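Local coordinates for protein glycerol dehydrogenase (PDB 1TA9) that oxidises glycerol to dihydroxyacetone with NAD(+) at a zinc-dependent active site, serving glycerol assimilation in fission yeast, at residues F361-K364 against P368-L371; P222-I227 against F434-S439; K87-K92 against P171-P176; H77-S82 against T215-R220; A390-D395 against S408-A413. All coordinates share one frame; numbering follows the deposited sequence.

From the N terminus, contact 4 opens first, at residues 77-82, and closes at 215-220. Contact 3 (87-92 with 171-176) falls wholly within that interval, and the two touch where Cys175 packs on Phe79. Both belong to the nucleotide-binding alpha/beta part of the chain. Contact 2 begins almost at once, at 222-227, and closes only at 434-439, so it spans the helical part. Contacts 1 (361-364 with 368-371) and 5 (390-395 with 408-413) lie inside this span, one after the other, without crossing. Contact 1 reaches contact 2 through Pro368 on Phe434, whereas contact 5 touches neither, its nearest atoms about 8 Å from contact 1.

Contact 1 (F361-K364 against P368-L371)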
# COMPACT_ATOMS: atom_id res chain seq x y z
N PHE B 361 21.73 -7.07 11.18
CA PHE B 361 21.54 -8.48 10.85
C PHE B 361 22.81 -9.25 11.19
O PHE B 361 22.75 -10.32 11.79
CB PHE B 361 21.23 -8.66 9.36
CG PHE B 361 20.91 -10.08 8.98
CD1 PHE B 361 19.66 -10.62 9.25
CD2 PHE B 361 21.88 -10.89 8.39
CE1 PHE B 361 19.37 -11.96 8.93
CE2 PHE B 361 21.59 -12.23 8.07
CZ PHE B 361 20.34 -12.76 8.34
N MET B 362 23.96 -8.70 10.78
CA MET B 362 25.23 -9.35 11.06
C MET B 362 25.44 -9.47 12.57
O MET B 362 25.90 -10.51 13.06
CB MET B 362 26.39 -8.56 10.44
CG MET B 362 26.43 -8.64 8.92
SD MET B 362 27.79 -7.65 8.24
CE MET B 362 27.65 -8.03 6.46
N ALA B 363 25.10 -8.41 13.30
CA ALA B 363 25.25 -8.42 14.75
C ALA B 363 24.39 -9.52 15.38
O ALA B 363 24.83 -10.20 16.29
CB ALA B 363 24.86 -7.06 15.32
N LYS B 364 23.16 -9.68 14.89
CA LYS B 364 22.28 -10.71 15.44
C LYS B 364 22.83 -12.11 15.19
O LYS B 364 22.57 -13.03 15.97
CB LYS B 364 20.88 -10.60 14.82
CG LYS B 364 20.21 -9.26 15.09
CD LYS B 364 18.83 -9.17 14.44
CE LYS B 364 18.21 -7.80 14.69
NZ LYS B 364 16.84 -7.69 14.10
N PRO B 368 31.37 -10.05 13.63
CA PRO B 368 32.00 -8.81 14.06
C PRO B 368 31.71 -7.66 13.09
O PRO B 368 31.83 -7.82 11.88
CB PRO B 368 33.48 -9.17 14.09
CG PRO B 368 33.60 -10.16 12.97
CD PRO B 368 32.38 -11.03 13.18
N ILE B 369 31.32 -6.51 13.63
CA ILE B 369 31.02 -5.34 12.80
C ILE B 369 31.85 -4.13 13.20
O ILE B 369 31.61 -3.03 12.70
CB ILE B 369 29.53 -4.96 12.87
CG1 ILE B 369 29.13 -4.62 14.30
CG2 ILE B 369 28.68 -6.09 12.31
CD1 ILE B 369 27.71 -4.06 14.43
N THR B 370 32.81 -4.33 14.09
CA THR B 370 33.68 -3.25 14.54
C THR B 370 35.12 -3.72 14.58
O THR B 370 35.39 -4.92 14.65
CB THR B 370 33.30 -2.77 15.96
OG1 THR B 370 33.39 -3.88 16.87
CG2 THR B 370 31.89 -2.21 15.98
N LEU B 371 36.05 -2.77 14.53
CA LEU B 371 37.48 -3.09 14.57
C LEU B 371 37.82 -3.74 15.91
O LEU B 371 38.70 -4.61 15.99
CB LEU B 371 38.31 -1.82 14.37
CG LEU B 371 38.21 -1.18 12.98
CD1 LEU B 371 38.87 0.20 12.98
CD2 LEU B 371 38.88 -2.09 11.95
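No ring or other flat group takes part where Met362 and Ala363 meet Ile369, so there are no faces or edges to assign; the contact is purely aliphatic. Ile369 makes both contacts, one with each of two branches. CG2 approaches Met362 at its root, with Ile369 CG2 and Met362 CB 3.9 Å apart. The other branch runs out through CG1 to the methyl of Ala363, the residue after Met362, Ile369 CD1 lying 4.2 Å from Ala363 CB. The fork follows from the first torsion of Ile369: at chi1 60° CG1 sits between the backbone N and the carbonyl carbon, while CG2 stands anti to that carbon, and the two branches face successive residues of the helix.

CB makes the closest approach of Met362; the extended chain then runs on past Ile369 and carries its terminal methyl away. The Met362 side chain also packs on Thr341 and Leu342 of helix 333-347, and Ile369 shares Leu342. The backbones remain well separated, the nearest pair, Ala363 CA and Pro368 CA, being 6.8 Å apart, and no hydrogen bond crosses between them. Ile369 is instead held at its polar atoms from outside: its N by Glu373 and its O by Ser421.

This is a helix-loop-helix corner. Helix 352-364 ends, the chain turns through a short loop, and Thr370 stands as the N-cap of helix 371-374, its side chain capping a backbone N beyond Leu371. The corner lies in the all-helical C-terminal part of this protein, which probably belongs to the iron-containing alcohol dehydrogenase family.

Contact 2 (P222-I227 against F434-S439); sequences PVRFLI and FRLPPS
Arg224 reaches from the first turn of helix 223-245 to Pro437 and Ser439. Its CB points toward the 434-439 loop, and CG is anti to the backbone N (chi1 180°), which starts a chain that stays extended as far as NE. The first touch comes at Arg224 CD, 4.2 Å from Pro437 CG. NE passes the same proline and forms a salt bridge with Glu335. Beyond it the CG-CD side of the Pro437 ring lies over one face of the guanidinium, the ring itself being tilted: Pro437 CD sits 3.6 Å above the plane, over the centre of the group, and Arg224 NH1 comes to 3.4 Å from Pro437 CG.

NH1 also gives the one hydrogen bond between the two segments, to Ser439 O at 2.8 Å, with an N-H...O angle of 155°. The oxygen lies within 7° of the guanidinium plane, and the donor lies in the carbonyl plane. Ser442 O is a further acceptor for NH1, and Arg330 O accepts from NH2. With bonds on all three nitrogens and a proline over one face, the group's rotation is well fixed. NH2 nears the edge of the Phe434 ring, and Leu436 CD1 is 4.1 Å from Arg224 NH2.

The loop follows helix 407-428, so Arg224 joins this C-terminal tail to the start of helix 223-245 and, through Glu335, to helix 333-347. Along the same helix, Val223 and Ile227 pack on helix 258-284, and Leu226 on helix 289-307.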
# COMPACT_ATOMS: atom_id res chain seq x y z
N PRO B 222 31.19 -26.73 15.69
CA PRO B 222 30.95 -25.51 16.46
C PRO B 222 30.18 -24.50 15.61
O PRO B 222 30.52 -24.28 14.45
CB PRO B 222 32.36 -25.03 16.80
CG PRO B 222 33.11 -26.32 16.92
CD PRO B 222 32.62 -27.10 15.73
N VAL B 223 29.16 -23.87 16.19
CA VAL B 223 28.35 -22.92 15.44
C VAL B 223 29.13 -21.72 14.88
O VAL B 223 28.66 -21.04 13.97
CB VAL B 223 27.15 -22.43 16.30
CG1 VAL B 223 27.64 -21.58 17.46
CG2 VAL B 223 26.15 -21.68 15.43
N ARG B 224 30.33 -21.46 15.40
CA ARG B 224 31.13 -20.36 14.87
C ARG B 224 31.37 -20.61 13.37
O ARG B 224 31.41 -19.68 12.57
CB ARG B 224 32.47 -20.25 15.60
CG ARG B 224 33.34 -19.11 15.09
CD ARG B 224 34.77 -19.15 15.66
NE ARG B 224 35.59 -18.10 15.06
CZ ARG B 224 36.91 -18.02 15.17
NH1 ARG B 224 37.59 -18.93 15.86
NH2 ARG B 224 37.56 -17.02 14.58
N PHE B 225 31.53 -21.88 12.99
CA PHE B 225 31.77 -22.23 11.59
C PHE B 225 30.58 -21.86 10.69
O PHE B 225 30.77 -21.30 9.60
CB PHE B 225 32.05 -23.73 11.46
CG PHE B 225 33.43 -24.13 11.92
CD1 PHE B 225 34.54 -23.89 11.11
CD2 PHE B 225 33.61 -24.71 13.17
CE1 PHE B 225 35.82 -24.24 11.54
CE2 PHE B 225 34.89 -25.07 13.61
CZ PHE B 225 35.99 -24.83 12.80
N LEU B 226 29.38 -22.20 11.13
CA LEU B 226 28.17 -21.89 10.35
C LEU B 226 28.04 -20.38 10.19
O LEU B 226 27.71 -19.90 9.10
CB LEU B 226 26.92 -22.43 11.05
CG LEU B 226 25.59 -22.12 10.36
CD1 LEU B 226 25.49 -22.94 9.07
CD2 LEU B 226 24.42 -22.46 11.27
N ILE B 227 28.30 -19.65 11.26
CA ILE B 227 28.21 -18.20 11.25
C ILE B 227 29.20 -17.61 10.25
O ILE B 227 28.89 -16.64 9.57
CB ILE B 227 28.43 -17.62 12.66
CG1 ILE B 227 27.25 -18.02 13.55
CG2 ILE B 227 28.57 -16.10 12.59
CD1 ILE B 227 27.42 -17.71 15.02
N PHE B 434 31.15 -9.85 19.37
CA PHE B 434 31.94 -10.99 18.90
C PHE B 434 33.29 -10.84 19.59
O PHE B 434 33.88 -9.75 19.57
CB PHE B 434 32.13 -10.92 17.39
CG PHE B 434 33.13 -11.91 16.85
CD1 PHE B 434 32.75 -13.19 16.49
CD2 PHE B 434 34.47 -11.54 16.70
CE1 PHE B 434 33.68 -14.10 15.97
CE2 PHE B 434 35.41 -12.44 16.18
CZ PHE B 434 35.01 -13.72 15.82
N ARG B 435 33.77 -11.92 20.20
CA ARG B 435 35.06 -11.90 20.87
C ARG B 435 35.94 -12.92 20.16
O ARG B 435 35.62 -14.11 20.12
CB ARG B 435 34.90 -12.26 22.35
CG ARG B 435 33.95 -11.35 23.13
CD ARG B 435 34.41 -9.89 23.10
NE ARG B 435 33.60 -9.04 23.98
CZ ARG B 435 33.79 -7.73 24.13
NH1 ARG B 435 34.74 -7.11 23.45
NH2 ARG B 435 33.01 -7.03 24.94
N LEU B 436 37.04 -12.46 19.58
CA LEU B 436 37.96 -13.30 18.82
C LEU B 436 38.60 -14.45 19.61
O LEU B 436 39.31 -14.22 20.59
CB LEU B 436 39.06 -12.42 18.21
CG LEU B 436 40.04 -13.06 17.22
CD1 LEU B 436 39.28 -13.54 15.99
CD2 LEU B 436 41.10 -12.03 16.83
N PRO B 437 38.34 -15.70 19.19
CA PRO B 437 38.90 -16.89 19.86
C PRO B 437 40.41 -17.01 19.63
O PRO B 437 40.99 -16.28 18.82
CB PRO B 437 38.12 -18.04 19.22
CG PRO B 437 36.81 -17.39 18.84
CD PRO B 437 37.28 -16.09 18.25
N PRO B 438 41.06 -17.95 20.34
CA PRO B 438 42.51 -18.20 20.25
C PRO B 438 43.04 -18.49 18.84
O PRO B 438 44.14 -18.07 18.49
CB PRO B 438 42.73 -19.38 21.19
CG PRO B 438 41.64 -19.22 22.19
CD PRO B 438 40.46 -18.86 21.33
N SER B 439 42.26 -19.22 18.05
CA SER B 439 42.68 -19.54 16.68
C SER B 439 41.49 -19.53 15.74
O SER B 439 40.34 -19.52 16.17
CB SER B 439 43.34 -20.92 16.64
OG SER B 439 42.37 -21.94 16.79

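Contact 3 (K87-K92 against P171-P176); sequences KKWATK and PSIICP
The backbones of Trp89 and Pro171 come no closer than 7.2 Å between CA atoms, with no hydrogen bond across, so the contact rests on side chains. It lies at the N-terminal ends of strands in the parallel, Rossmann-like sheet of the nucleotide-binding part: residues 87-92 lead into strand 93-98, Pro171 precedes strand 172-176, and strand 148-153 runs between the two.

The indole of Trp89 carries one side of the contact. Its CG is anti to the carbonyl carbon (chi1 -65°), a setting that turns the ring toward the second segment. The Trp89 and Pro171 side chains run antiparallel, one alongside the other, with Pro171 CB 3.8 Å from Trp89 CD1 and Pro171 CG 4.1 Å from Trp89 CB. The proline therefore sits at the five-membered end of the indole, meeting it neither squarely over the face nor in the plane. Lys88 CB, from the preceding residue, covers one face at 3.7 Å above the plane, offset toward the rim.

Trp89 NE1 hydrogen-bonds to Gln70 OE1, which helps set the rotation of the ring. Leu206 of a neighbouring subunit packs on Trp89, and Pro205 of that subunit accepts a hydrogen bond from Lys88 NZ, placing these strand ends at an interface. On the six-membered ring, at the atom beside the ring fusion, the partner is Ile173, whose extended outer branch brings its CD1 within 4.1 Å of Trp89 CE3.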
# COMPACT_ATOMS: atom_id res chain seq x y z
N LYS B 87 29.00 -43.72 -7.37
CA LYS B 87 28.96 -44.68 -8.48
C LYS B 87 28.77 -44.02 -9.84
O LYS B 87 29.03 -44.64 -10.88
CB LYS B 87 27.85 -45.72 -8.25
CG LYS B 87 26.44 -45.20 -8.45
CD LYS B 87 25.42 -46.31 -8.20
CE LYS B 87 24.00 -45.85 -8.49
NZ LYS B 87 23.00 -46.92 -8.22
N LYS B 88 28.30 -42.78 -9.85
CA LYS B 88 28.09 -42.05 -11.10
C LYS B 88 29.41 -41.74 -11.79
O LYS B 88 29.45 -41.55 -13.00
CB LYS B 88 27.32 -40.75 -10.84
CG LYS B 88 25.89 -40.94 -10.34
CD LYS B 88 25.26 -39.61 -9.96
CE LYS B 88 23.82 -39.79 -9.49
NZ LYS B 88 22.92 -40.19 -10.61
N TRP B 89 30.49 -41.68 -11.01
CA TRP B 89 31.81 -41.38 -11.55
C TRP B 89 32.82 -42.51 -11.39
O TRP B 89 33.76 -42.62 -12.18
CB TRP B 89 32.38 -40.12 -10.89
CG TRP B 89 31.60 -38.89 -11.19
CD1 TRP B 89 31.71 -38.09 -12.28
CD2 TRP B 89 30.53 -38.36 -10.40
NE1 TRP B 89 30.77 -37.08 -12.23
CE2 TRP B 89 30.04 -37.22 -11.08
CE3 TRP B 89 29.94 -38.73 -9.19
CZ2 TRP B 89 28.98 -36.45 -10.59
CZ3 TRP B 89 28.88 -37.96 -8.70
CH2 TRP B 89 28.42 -36.83 -9.40
N ALA B 90 32.63 -43.34 -10.37
CA ALA B 90 33.56 -44.44 -10.12
C ALA B 90 32.91 -45.62 -9.41
O ALA B 90 32.21 -45.44 -8.41
CB ALA B 90 34.73 -43.93 -9.31
N THR B 91 33.14 -46.82 -9.93
CA THR B 91 32.59 -48.03 -9.32
C THR B 91 33.71 -49.01 -8.96
O THR B 91 33.44 -50.04 -8.33
CB THR B 91 31.61 -48.76 -10.27
OG1 THR B 91 32.30 -49.18 -11.45
CG2 THR B 91 30.46 -47.86 -10.65
N LYS B 92 34.94 -48.69 -9.33
CA LYS B 92 36.07 -49.58 -9.06
C LYS B 92 37.13 -49.05 -8.10
O LYS B 92 37.52 -49.75 -7.16
CB LYS B 92 36.74 -49.98 -10.38
N PRO B 171 37.59 -36.71 -12.41
CA PRO B 171 36.49 -35.97 -11.79
C PRO B 171 36.79 -35.83 -10.30
O PRO B 171 37.57 -36.61 -9.74
CB PRO B 171 35.29 -36.87 -12.06
CG PRO B 171 35.89 -38.25 -12.04
CD PRO B 171 37.16 -38.05 -12.83
N SER B 172 36.17 -34.85 -9.66
CA SER B 172 36.40 -34.62 -8.25
C SER B 172 35.10 -34.60 -7.46
O SER B 172 34.05 -34.22 -7.98
CB SER B 172 37.14 -33.29 -8.04
OG SER B 172 36.42 -32.21 -8.61
N ILE B 173 35.18 -35.05 -6.22
CA ILE B 173 34.04 -35.08 -5.32
C ILE B 173 34.49 -34.33 -4.06
O ILE B 173 35.43 -34.74 -3.39
CB ILE B 173 33.60 -36.52 -4.98
CG1 ILE B 173 33.10 -37.21 -6.26
CG2 ILE B 173 32.50 -36.52 -3.93
CD1 ILE B 173 32.54 -38.61 -6.05
N ILE B 174 33.81 -33.22 -3.78
CA ILE B 174 34.15 -32.37 -2.64
C ILE B 174 33.14 -32.52 -1.52
O ILE B 174 31.94 -32.34 -1.72
CB ILE B 174 34.19 -30.89 -3.10
CG1 ILE B 174 35.10 -30.75 -4.33
CG2 ILE B 174 34.68 -30.00 -1.97
CD1 ILE B 174 36.57 -31.07 -4.07
N CYS B 175 33.62 -32.86 -0.32
CA CYS B 175 32.75 -33.08 0.82
C CYS B 175 33.10 -32.16 1.99
O CYS B 175 33.90 -32.52 2.86
CB CYS B 175 32.85 -34.53 1.29
SG CYS B 175 32.78 -35.73 -0.06
N PRO B 176 32.50 -30.97 2.03
CA PRO B 176 32.78 -30.04 3.13
C PRO B 176 32.28 -30.61 4.46
O PRO B 176 31.20 -31.21 4.52
CB PRO B 176 32.03 -28.77 2.71
CG PRO B 176 30.88 -29.30 1.92
CD PRO B 176 31.52 -30.39 1.09

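Contact 4 (H77-S82 against T215-R220); sequences HAFTRS and TDVIVR
Phe79 and Val217 form the buried, apolar half of this contact, while His77 and Asp216 form its half toward solvent. In the buried half, Val217 CG2 lies 4.0 Å from Phe79 CE2 and 4.1 Å from Phe79 CD2, so a single methyl spans one bond of the ring. The two side chains cross at about a right angle, and the methyl approaches the ring obliquely. Phe79 has a second aromatic neighbour, Phe212, which it meets edge-to-face.

The other half is polar and more exposed. The imidazole of His77 lies across the Asp216 carboxylate with the planes 32° apart; His77 CE1 and Asp216 OD2 are 3.4 Å apart, a carbon-to-oxygen approach and no hydrogen bond. The carboxylate has stronger partners. Arg220, one turn along the same helix, gives a salt bridge from its NE to Asp216 OD1 at 3.0 Å, fairly straight at 163°, although it meets the oxygen from above the carboxylate plane. Asp216 OD2 pairs with Arg76. Two arginines neighbour this acid and would probably favour its ionised form. The turn bearing His77 is itself tied down, since His77 O accepts from both Thr80 N and Thr80 OG1, the latter at 2.6 Å.

Both segments follow neighbouring parallel strands, 71-75 and 210-214, and Asp214 binds backbone N atoms on each side: those of His77, just before the 3-10 segment, and Phe79 within it, and that of Asp216 in helix 215-220. Ile110 and Cys106 of helix 100-115 cover Phe79 and Val217 respectively, and Val217 also touches Thr177, which probably takes part in binding NAD(+).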
# COMPACT_ATOMS: atom_id res chain seq x y z
N HIS B 77 23.37 -37.83 7.54
CA HIS B 77 23.90 -39.19 7.47
C HIS B 77 24.16 -39.59 6.02
O HIS B 77 24.36 -40.76 5.71
CB HIS B 77 22.92 -40.19 8.10
CG HIS B 77 22.55 -39.86 9.52
ND1 HIS B 77 23.49 -39.76 10.52
CD2 HIS B 77 21.35 -39.60 10.09
CE1 HIS B 77 22.88 -39.45 11.65
NE2 HIS B 77 21.59 -39.34 11.42
N ALA B 78 24.18 -38.59 5.14
CA ALA B 78 24.40 -38.83 3.71
C ALA B 78 25.66 -39.63 3.41
O ALA B 78 25.67 -40.42 2.46
CB ALA B 78 24.44 -37.50 2.97
N PHE B 79 26.71 -39.44 4.19
CA PHE B 79 27.95 -40.18 3.94
C PHE B 79 27.74 -41.69 4.01
O PHE B 79 28.55 -42.45 3.48
CB PHE B 79 29.05 -39.78 4.93
CG PHE B 79 29.61 -38.39 4.69
CD1 PHE B 79 29.46 -37.76 3.46
CD2 PHE B 79 30.33 -37.75 5.70
CE1 PHE B 79 30.01 -36.49 3.24
CE2 PHE B 79 30.88 -36.49 5.48
CZ PHE B 79 30.72 -35.85 4.25
N THR B 80 26.66 -42.14 4.65
CA THR B 80 26.38 -43.57 4.75
C THR B 80 25.74 -44.06 3.45
O THR B 80 25.48 -45.25 3.29
CB THR B 80 25.43 -43.91 5.92
OG1 THR B 80 24.15 -43.31 5.70
CG2 THR B 80 26.01 -43.42 7.24
N ARG B 81 25.48 -43.13 2.54
CA ARG B 81 24.88 -43.43 1.25
C ARG B 81 25.84 -42.97 0.14
O ARG B 81 25.42 -42.68 -0.97
CB ARG B 81 23.55 -42.69 1.08
CG ARG B 81 22.45 -43.10 2.04
CD ARG B 81 21.16 -42.34 1.76
NE ARG B 81 21.19 -40.97 2.26
CZ ARG B 81 21.08 -40.63 3.54
NH1 ARG B 81 20.92 -41.57 4.46
NH2 ARG B 81 21.11 -39.35 3.90
N SER B 82 27.13 -42.92 0.46
CA SER B 82 28.14 -42.48 -0.50
C SER B 82 28.15 -43.18 -1.86
O SER B 82 28.13 -42.52 -2.89
CB SER B 82 29.54 -42.59 0.13
OG SER B 82 29.66 -41.74 1.25
N THR B 215 24.85 -33.43 6.60
CA THR B 215 24.45 -32.44 7.59
C THR B 215 24.54 -32.87 9.05
O THR B 215 24.42 -32.04 9.95
CB THR B 215 23.03 -31.92 7.28
OG1 THR B 215 22.14 -33.03 7.10
CG2 THR B 215 23.05 -31.09 6.00
N ASP B 216 24.76 -34.16 9.30
CA ASP B 216 24.91 -34.61 10.68
C ASP B 216 26.30 -34.16 11.12
O ASP B 216 26.53 -33.83 12.29
CB ASP B 216 24.78 -36.12 10.80
CG ASP B 216 24.75 -36.59 12.24
OD1 ASP B 216 25.77 -37.12 12.74
OD2 ASP B 216 23.69 -36.41 12.90
N VAL B 217 27.23 -34.15 10.18
CA VAL B 217 28.59 -33.71 10.46
C VAL B 217 28.57 -32.19 10.64
O VAL B 217 29.21 -31.65 11.55
CB VAL B 217 29.54 -34.06 9.30
CG1 VAL B 217 30.92 -33.44 9.55
CG2 VAL B 217 29.65 -35.57 9.16
N ILE B 218 27.82 -31.51 9.78
CA ILE B 218 27.72 -30.06 9.85
C ILE B 218 27.09 -29.57 11.16
O ILE B 218 27.60 -28.66 11.80
CB ILE B 218 26.90 -29.50 8.66
CG1 ILE B 218 27.46 -30.01 7.33
CG2 ILE B 218 26.92 -27.98 8.69
CD1 ILE B 218 28.94 -29.71 7.11
N VAL B 219 25.98 -30.20 11.57
CA VAL B 219 25.30 -29.76 12.79
C VAL B 219 26.11 -30.02 14.06
O VAL B 219 25.88 -29.37 15.08
CB VAL B 219 23.90 -30.44 12.92
CG1 VAL B 219 24.05 -31.85 13.48
CG2 VAL B 219 22.99 -29.59 13.81
N ARG B 220 27.06 -30.95 14.00
CA ARG B 220 27.90 -31.29 15.15
C ARG B 220 29.10 -30.35 15.30
O ARG B 220 29.76 -30.33 16.34
CB ARG B 220 28.42 -32.73 15.03
CG ARG B 220 27.37 -33.80 15.31
CD ARG B 220 27.93 -35.19 15.00
NE ARG B 220 26.99 -36.25 15.31
CZ ARG B 220 26.74 -36.69 16.55
NH1 ARG B 220 27.37 -36.16 17.58
NH2 ARG B 220 25.86 -37.67 16.74

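Contact 5 (A390-D395 against S408-A413); sequences ATLRPD and SQIADA
A helix-helix corner in the all-helical C-terminal part of the protein is closed here, with Thr391, last in helix 381-391, and Leu392 just past it packing on Ile410 in the first turns of helix 407-428. Ile410 supplies a different branch to each partner. The ends of the Ile410 and Thr391 side chains meet head-on, Ile410 CG2 being 4.0 Å from Thr391 OG1. Its CG1 packs against Leu392, 4.0 Å from Leu392 CD1 and 4.2 Å from Leu392 CG, the two side chains meeting at a slant.

The hydroxyl of Thr391 can face a methyl because its polar need is met within its own helix. At chi1 -61° OG1 stands beside the backbone N, from where it hydrogen-bonds Val387 O one turn back. The backbones stay apart, with Thr391 CA and Ile410 CA 7.8 Å from each other, and no hydrogen bond links the segments.

Ile398, from the connection between the helices, touches all three side chains. Thr391 also touches Ala316 and Ile317 of helix 313-322, while Ile410 meets Leu347 of helix 333-347; Asp412, farther along helix 407-428, forms a salt bridge with Arg76 of a neighbouring subunit.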
# COMPACT_ATOMS: atom_id res chain seq x y z
N ALA B 390 46.67 -3.05 -1.07
CA ALA B 390 46.52 -4.48 -1.35
C ALA B 390 45.16 -4.75 -2.00
O ALA B 390 45.04 -5.56 -2.92
CB ALA B 390 46.64 -5.28 -0.05
N THR B 391 44.14 -4.07 -1.51
CA THR B 391 42.79 -4.22 -2.02
C THR B 391 42.68 -3.82 -3.49
O THR B 391 41.95 -4.43 -4.27
CB THR B 391 41.80 -3.35 -1.22
OG1 THR B 391 41.80 -3.78 0.15
CG2 THR B 391 40.39 -3.46 -1.78
N LEU B 392 43.43 -2.79 -3.87
CA LEU B 392 43.38 -2.28 -5.24
C LEU B 392 44.37 -2.86 -6.24
O LEU B 392 44.53 -2.31 -7.34
CB LEU B 392 43.51 -0.75 -5.20
CG LEU B 392 42.33 -0.04 -4.52
CD1 LEU B 392 42.71 1.39 -4.17
CD2 LEU B 392 41.11 -0.07 -5.44
N ARG B 393 45.02 -3.96 -5.89
CA ARG B 393 45.96 -4.59 -6.82
C ARG B 393 45.24 -4.93 -8.12
O ARG B 393 44.05 -5.25 -8.12
CB ARG B 393 46.58 -5.83 -6.18
CG ARG B 393 47.62 -5.49 -5.12
CD ARG B 393 48.14 -6.70 -4.36
NE ARG B 393 48.75 -7.70 -5.24
CZ ARG B 393 48.18 -8.85 -5.57
NH1 ARG B 393 48.81 -9.69 -6.38
NH2 ARG B 393 46.98 -9.17 -5.08
N PRO B 394 45.95 -4.85 -9.26
CA PRO B 394 45.37 -5.14 -10.58
C PRO B 394 44.49 -6.38 -10.72
O PRO B 394 43.47 -6.34 -11.41
CB PRO B 394 46.61 -5.18 -11.49
CG PRO B 394 47.73 -5.54 -10.57
CD PRO B 394 47.41 -4.71 -9.35
N ASP B 395 44.86 -7.48 -10.07
CA ASP B 395 44.08 -8.71 -10.17
C ASP B 395 42.86 -8.79 -9.25
O ASP B 395 42.07 -9.74 -9.36
CB ASP B 395 44.98 -9.92 -9.90
CG ASP B 395 46.16 -9.99 -10.83
OD1 ASP B 395 45.96 -9.92 -12.07
OD2 ASP B 395 47.30 -10.13 -10.33
N SER B 408 43.34 5.62 -0.11
CA SER B 408 42.81 6.40 1.00
C SER B 408 41.30 6.21 1.14
O SER B 408 40.77 6.27 2.25
CB SER B 408 43.15 7.89 0.83
OG SER B 408 42.37 8.51 -0.18
N GLN B 409 40.60 5.98 0.03
CA GLN B 409 39.16 5.78 0.08
C GLN B 409 38.83 4.44 0.73
O GLN B 409 37.83 4.31 1.44
CB GLN B 409 38.54 5.85 -1.32
CG GLN B 409 38.52 7.25 -1.90
CD GLN B 409 37.97 7.28 -3.31
OE1 GLN B 409 38.50 6.63 -4.21
NE2 GLN B 409 36.89 8.03 -3.50
N ILE B 410 39.68 3.44 0.49
CA ILE B 410 39.47 2.13 1.09
C ILE B 410 39.70 2.26 2.60
O ILE B 410 38.89 1.81 3.41
CB ILE B 410 40.44 1.09 0.51
CG1 ILE B 410 40.28 1.01 -1.01
CG2 ILE B 410 40.20 -0.27 1.16
CD1 ILE B 410 38.85 0.74 -1.47
N ALA B 411 40.82 2.89 2.95
CA ALA B 411 41.16 3.09 4.36
C ALA B 411 40.07 3.87 5.09
O ALA B 411 39.70 3.53 6.22
CB ALA B 411 42.49 3.83 4.47
N ASP B 412 39.56 4.92 4.45
CA ASP B 412 38.51 5.74 5.06
C ASP B 412 37.23 4.94 5.31
O ASP B 412 36.59 5.09 6.35
CB ASP B 412 38.17 6.94 4.17
CG ASP B 412 39.13 8.10 4.36
OD1 ASP B 412 40.06 8.00 5.18
OD2 ASP B 412 38.93 9.13 3.68
N ALA B 413 36.87 4.11 4.33
CA ALA B 413 35.66 3.31 4.43
C ALA B 413 35.76 2.25 5.53
O ALA B 413 34.77 1.94 6.19
CB ALA B 413 35.36 2.64 3.08